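Long-range contact in 3,4-dihydroxybenzoate decarboxylase (Enterobacter cloacae, PDB 5NY5), which probably catalyses the reversible decarboxylation of 3,4-dihydroxybenzoate to catechol as a prenylated-FMN- and manganese-dependent UbiD-family enzyme: residues Y39-V48 with L320-T328. Sequence-based numbering, arbitrary orientation.
Sequences YRHIGAGGTV and LVGPGEEHT
Val-321 meets Tyr-39 at the rim of its ring, with CB lying in the ring plane 3.8 Å from CD2. With CG anti to the backbone N (chi1 -165°), the ring is directed at the 320-328 segment; the Gly-43 to Ala-44 peptide sits over one face, offset toward the rim, and the hydroxyl bonds to Pro-56 O. Beside it, Val-321 CG1 comes within 4.2 Å of Ala-44 CB. Val-48 CG2 rests 3.5 Å from Gly-322 CA and 4.0 Å from Gly-324 CA. A cis peptide precedes Pro-323, just ahead of helix 324-346. Gly-324 N donates to a water, which donates to Thr-47 OG1, a hydroxyl also hydrogen-bonded to Phe-290 O. Glu-325 N donates to Ala-44 O (2.9 Å), lying in the carbonyl plane with a fairly straight N-H...O angle of 160°. The bent Glu-325 side chain passes OE1 near Gly-46 (3.6 Å to its N), but OE1 is hydrogen-bonded to Thr-358 OG1. A second water links Thr-328 OG1 to Thr-47 N, the latter bond weak. The buried Glu-325 amide is thus satisfied by Ala-44 O, just ahead of the type II' turn Gly-45 to Val-48, while the absence of side chains at Gly-46 and Gly-324 permits close backbone-to-backbone packing (CA to CA 3.8 Å).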
ATOM      1  N   TYR A  39     -13.138  -7.399 -44.478  1.00 50.38           N
ATOM      2  CA  TYR A  39     -12.492  -6.139 -44.134  1.00 49.71           C
ATOM      3  C   TYR A  39     -11.761  -6.202 -42.800  1.00 49.52           C
ATOM      4  O   TYR A  39     -10.935  -5.326 -42.521  1.00 49.19           O
ATOM      5  CB  TYR A  39     -13.511  -5.001 -44.112  1.00 49.29           C
ATOM      6  CG  TYR A  39     -12.861  -3.639 -44.122  1.00 48.86           C
ATOM      7  CD1 TYR A  39     -11.941  -3.304 -45.104  1.00 49.06           C
ATOM      8  CD2 TYR A  39     -13.161  -2.693 -43.156  1.00 48.43           C
ATOM      9  CE1 TYR A  39     -11.338  -2.067 -45.125  1.00 48.88           C
ATOM     10  CE2 TYR A  39     -12.562  -1.453 -43.169  1.00 48.22           C
ATOM     11  CZ  TYR A  39     -11.651  -1.145 -44.156  1.00 48.47           C
ATOM     12  OH  TYR A  39     -11.047   0.089 -44.176  1.00 48.47           O
ATOM     13  N   ARG A  40     -12.040  -7.212 -41.973  1.00 49.89           N
ATOM     14  CA  ARG A  40     -11.272  -7.390 -40.746  1.00 49.94           C
ATOM     15  C   ARG A  40      -9.790  -7.571 -41.048  1.00 50.15           C
ATOM     16  O   ARG A  40      -8.932  -7.064 -40.316  1.00 50.02           O
ATOM     17  CB  ARG A  40     -11.803  -8.585 -39.960  1.00 50.61           C
ATOM     18  CG  ARG A  40     -10.937  -8.972 -38.782  1.00 50.94           C
ATOM     19  CD  ARG A  40     -10.564 -10.432 -38.840  1.00 51.88           C
ATOM     20  NE  ARG A  40      -9.837 -10.851 -37.650  1.00 52.40           N
ATOM     21  CZ  ARG A  40      -9.794 -12.101 -37.209  1.00 53.43           C
ATOM     22  NH1 ARG A  40      -9.111 -12.399 -36.113  1.00 53.99           N
ATOM     23  NH2 ARG A  40     -10.445 -13.054 -37.860  1.00 54.06           N
ATOM     24  N   HIS A  41      -9.471  -8.288 -42.128  1.00 50.61           N
ATOM     25  CA  HIS A  41      -8.085  -8.494 -42.523  1.00 50.99           C
ATOM     26  C   HIS A  41      -7.490  -7.295 -43.243  1.00 50.68           C
ATOM     27  O   HIS A  41      -6.265  -7.150 -43.261  1.00 50.98           O
ATOM     28  CB  HIS A  41      -7.965  -9.717 -43.436  1.00 51.82           C
ATOM     29  CG  HIS A  41      -8.360 -11.005 -42.786  1.00 52.46           C
ATOM     30  ND1 HIS A  41      -7.508 -11.720 -41.972  1.00 53.03           N
ATOM     31  CD2 HIS A  41      -9.511 -11.715 -42.840  1.00 52.81           C
ATOM     32  CE1 HIS A  41      -8.121 -12.811 -41.546  1.00 53.71           C
ATOM     33  NE2 HIS A  41      -9.337 -12.831 -42.059  1.00 53.61           N
ATOM     34  N   ILE A  42      -8.316  -6.436 -43.828  1.00 50.24           N
ATOM     35  CA  ILE A  42      -7.847  -5.414 -44.755  1.00 50.23           C
ATOM     36  C   ILE A  42      -7.734  -4.044 -44.093  1.00 49.72           C
ATOM     37  O   ILE A  42      -6.729  -3.354 -44.260  1.00 49.95           O
ATOM     38  CB  ILE A  42      -8.760  -5.374 -46.001  1.00 50.37           C
ATOM     39  CG1 ILE A  42      -8.507  -6.619 -46.858  1.00 51.18           C
ATOM     40  CG2 ILE A  42      -8.528  -4.103 -46.802  1.00 50.39           C
ATOM     41  CD1 ILE A  42      -9.478  -6.809 -47.988  1.00 51.52           C
ATOM     42  N   GLY A  43      -8.742  -3.626 -43.332  1.00 49.18           N
ATOM     43  CA  GLY A  43      -8.695  -2.276 -42.798  1.00 48.85           C
ATOM     44  C   GLY A  43      -9.503  -1.972 -41.552  1.00 48.45           C
ATOM     45  O   GLY A  43      -9.633  -0.803 -41.178  1.00 48.26           O
ATOM     46  N   ALA A  44     -10.044  -2.997 -40.893  1.00 48.49           N
ATOM     47  CA  ALA A  44     -10.838  -2.766 -39.689  1.00 48.32           C
ATOM     48  C   ALA A  44     -10.014  -2.068 -38.611  1.00 48.35           C
ATOM     49  O   ALA A  44     -10.397  -1.007 -38.106  1.00 48.18           O
ATOM     50  CB  ALA A  44     -11.402  -4.088 -39.170  1.00 48.65           C
ATOM     51  N   GLY A  45      -8.873  -2.650 -38.251  1.00 50.63           N
ATOM     52  CA  GLY A  45      -7.977  -2.043 -37.289  1.00 51.15           C
ATOM     53  C   GLY A  45      -8.599  -1.911 -35.906  1.00 50.36           C
ATOM     54  O   GLY A  45      -9.536  -2.618 -35.535  1.00 52.49           O
ATOM     55  N   GLY A  46      -8.047  -0.976 -35.137  1.00 49.23           N
ATOM     56  CA  GLY A  46      -8.585  -0.699 -33.817  1.00 49.48           C
ATOM     57  C   GLY A  46      -8.472  -1.895 -32.895  1.00 50.03           C
ATOM     58  O   GLY A  46      -7.474  -2.625 -32.898  1.00 50.42           O
ATOM     59  N   THR A  47      -9.514  -2.109 -32.098  1.00 50.24           N
ATOM     60  CA  THR A  47      -9.540  -3.180 -31.112  1.00 51.00           C
ATOM     61  C   THR A  47     -10.049  -4.500 -31.682  1.00 51.08           C
ATOM     62  O   THR A  47     -10.318  -5.427 -30.914  1.00 51.85           O
ATOM     63  CB  THR A  47     -10.391  -2.768 -29.909  1.00 51.49           C
ATOM     64  OG1 THR A  47     -11.732  -2.501 -30.333  1.00 51.10           O
ATOM     65  CG2 THR A  47      -9.819  -1.520 -29.265  1.00 51.65           C
ATOM     66  N   VAL A  48     -10.186  -4.603 -33.004  1.00 50.48           N
ATOM     67  CA  VAL A  48     -10.585  -5.863 -33.616  1.00 50.70           C
ATOM     68  C   VAL A  48      -9.513  -6.910 -33.362  1.00 51.38           C
ATOM     69  O   VAL A  48      -8.314  -6.609 -33.353  1.00 51.40           O
ATOM     70  CB  VAL A  48     -10.833  -5.663 -35.121  1.00 50.05           C
ATOM     71  CG1 VAL A  48     -11.159  -6.980 -35.797  1.00 50.45           C
ATOM     72  CG2 VAL A  48     -11.953  -4.669 -35.335  1.00 49.56           C
ATOM     73  N   LEU A 320     -19.497   0.994 -41.089  1.00 52.76           N
ATOM     74  CA  LEU A 320     -18.181   0.697 -40.546  1.00 51.74           C
ATOM     75  C   LEU A 320     -18.091  -0.784 -40.211  1.00 51.86           C
ATOM     76  O   LEU A 320     -19.088  -1.510 -40.210  1.00 52.72           O
ATOM     77  CB  LEU A 320     -17.870   1.554 -39.308  1.00 51.23           C
ATOM     78  CG  LEU A 320     -18.888   1.673 -38.168  1.00 51.82           C
ATOM     79  CD1 LEU A 320     -18.979   0.407 -37.331  1.00 51.96           C
ATOM     80  CD2 LEU A 320     -18.553   2.864 -37.285  1.00 51.45           C
ATOM     81  N   VAL A 321     -16.870  -1.224 -39.919  1.00 51.09           N
ATOM     82  CA  VAL A 321     -16.589  -2.590 -39.496  1.00 51.18           C
ATOM     83  C   VAL A 321     -15.679  -2.525 -38.279  1.00 50.41           C
ATOM     84  O   VAL A 321     -14.703  -1.768 -38.270  1.00 49.64           O
ATOM     85  CB  VAL A 321     -15.931  -3.416 -40.619  1.00 51.25           C
ATOM     86  CG1 VAL A 321     -15.478  -4.767 -40.098  1.00 51.36           C
ATOM     87  CG2 VAL A 321     -16.893  -3.593 -41.785  1.00 52.16           C
ATOM     88  N   GLY A 322     -15.998  -3.306 -37.254  1.00 50.72           N
ATOM     89  CA  GLY A 322     -15.136  -3.384 -36.091  1.00 50.13           C
ATOM     90  C   GLY A 322     -15.788  -3.177 -34.739  1.00 50.42           C
ATOM     91  O   GLY A 322     -16.017  -4.142 -34.018  1.00 50.89           O
ATOM     92  N   PRO A 323     -16.100  -1.919 -34.383  1.00 50.28           N
ATOM     93  CA  PRO A 323     -15.978  -0.692 -35.179  1.00 49.94           C
ATOM     94  C   PRO A 323     -14.546  -0.215 -35.388  1.00 48.97           C
ATOM     95  O   PRO A 323     -14.346   0.714 -36.164  1.00 48.76           O
ATOM     96  CB  PRO A 323     -16.774   0.325 -34.363  1.00 50.31           C
ATOM     97  CG  PRO A 323     -16.639  -0.140 -32.972  1.00 50.36           C
ATOM     98  CD  PRO A 323     -16.641  -1.641 -33.041  1.00 50.65           C
ATOM     99  N   GLY A 324     -13.584  -0.825 -34.702  1.00 48.51           N
ATOM    100  CA  GLY A 324     -12.185  -0.693 -35.073  1.00 47.77           C
ATOM    101  C   GLY A 324     -11.699   0.735 -35.100  1.00 47.31           C
ATOM    102  O   GLY A 324     -12.173   1.592 -34.353  1.00 47.41           O
ATOM    103  N   GLU A 325     -10.736   1.000 -35.989  1.00 46.91           N
ATOM    104  CA  GLU A 325     -10.131   2.325 -36.075  1.00 46.55           C
ATOM    105  C   GLU A 325     -11.137   3.390 -36.491  1.00 46.98           C
ATOM    106  O   GLU A 325     -10.960   4.570 -36.167  1.00 46.89           O
ATOM    107  CB  GLU A 325      -8.966   2.296 -37.059  1.00 46.26           C
ATOM    108  CG  GLU A 325      -8.100   3.536 -37.048  1.00 45.94           C
ATOM    109  CD  GLU A 325      -7.145   3.553 -35.878  1.00 45.49           C
ATOM    110  OE1 GLU A 325      -6.960   2.489 -35.256  1.00 45.41           O
ATOM    111  OE2 GLU A 325      -6.582   4.623 -35.578  1.00 45.33           O
ATOM    112  N   GLU A 326     -12.187   3.003 -37.216  1.00 47.55           N
ATOM    113  CA  GLU A 326     -13.202   3.972 -37.612  1.00 48.10           C
ATOM    114  C   GLU A 326     -13.855   4.609 -36.390  1.00 51.54           C
ATOM    115  O   GLU A 326     -14.119   5.818 -36.376  1.00 53.55           O
ATOM    116  CB  GLU A 326     -14.243   3.299 -38.507  1.00 48.77           C
ATOM    117  CG  GLU A 326     -15.119   4.271 -39.264  1.00 49.40           C
ATOM    118  CD  GLU A 326     -15.373   3.833 -40.693  1.00 49.81           C
ATOM    119  OE1 GLU A 326     -15.265   2.620 -40.974  1.00 49.83           O
ATOM    120  OE2 GLU A 326     -15.673   4.703 -41.537  1.00 50.21           O
ATOM    121  N   HIS A 327     -14.107   3.817 -35.347  1.00 48.41           N
ATOM    122  CA  HIS A 327     -14.611   4.388 -34.103  1.00 48.72           C
ATOM    123  C   HIS A 327     -13.550   5.242 -33.423  1.00 48.16           C
ATOM    124  O   HIS A 327     -13.859   6.309 -32.881  1.00 48.49           O
ATOM    125  CB  HIS A 327     -15.085   3.280 -33.166  1.00 49.03           C
ATOM    126  CG  HIS A 327     -15.705   3.785 -31.901  1.00 49.55           C
ATOM    127  ND1 HIS A 327     -14.963   4.308 -30.864  1.00 49.20           N
ATOM    128  CD2 HIS A 327     -16.999   3.848 -31.507  1.00 50.52           C
ATOM    129  CE1 HIS A 327     -15.773   4.672 -29.886  1.00 49.94           C
ATOM    130  NE2 HIS A 327     -17.013   4.404 -30.251  1.00 50.76           N
ATOM    131  N   THR A 328     -12.296   4.783 -33.435  1.00 47.44           N
ATOM    132  CA  THR A 328     -11.218   5.534 -32.800  1.00 46.97           C
ATOM    133  C   THR A 328     -11.102   6.939 -33.376  1.00 47.08           C
ATOM    134  O   THR A 328     -10.864   7.902 -32.639  1.00 47.16           O
ATOM    135  CB  THR A 328      -9.894   4.785 -32.959  1.00 46.31           C
ATOM    136  OG1 THR A 328      -9.957   3.536 -32.264  1.00 46.31           O
ATOM    137  CG2 THR A 328      -8.746   5.611 -32.408  1.00 45.92           C
TER
HETATM  138  O   HOH W   1     -10.499   0.683 -31.641  1.00 44.95           O
HETATM  139  O   HOH W   2     -13.598  -2.698 -32.685  1.00 54.15           O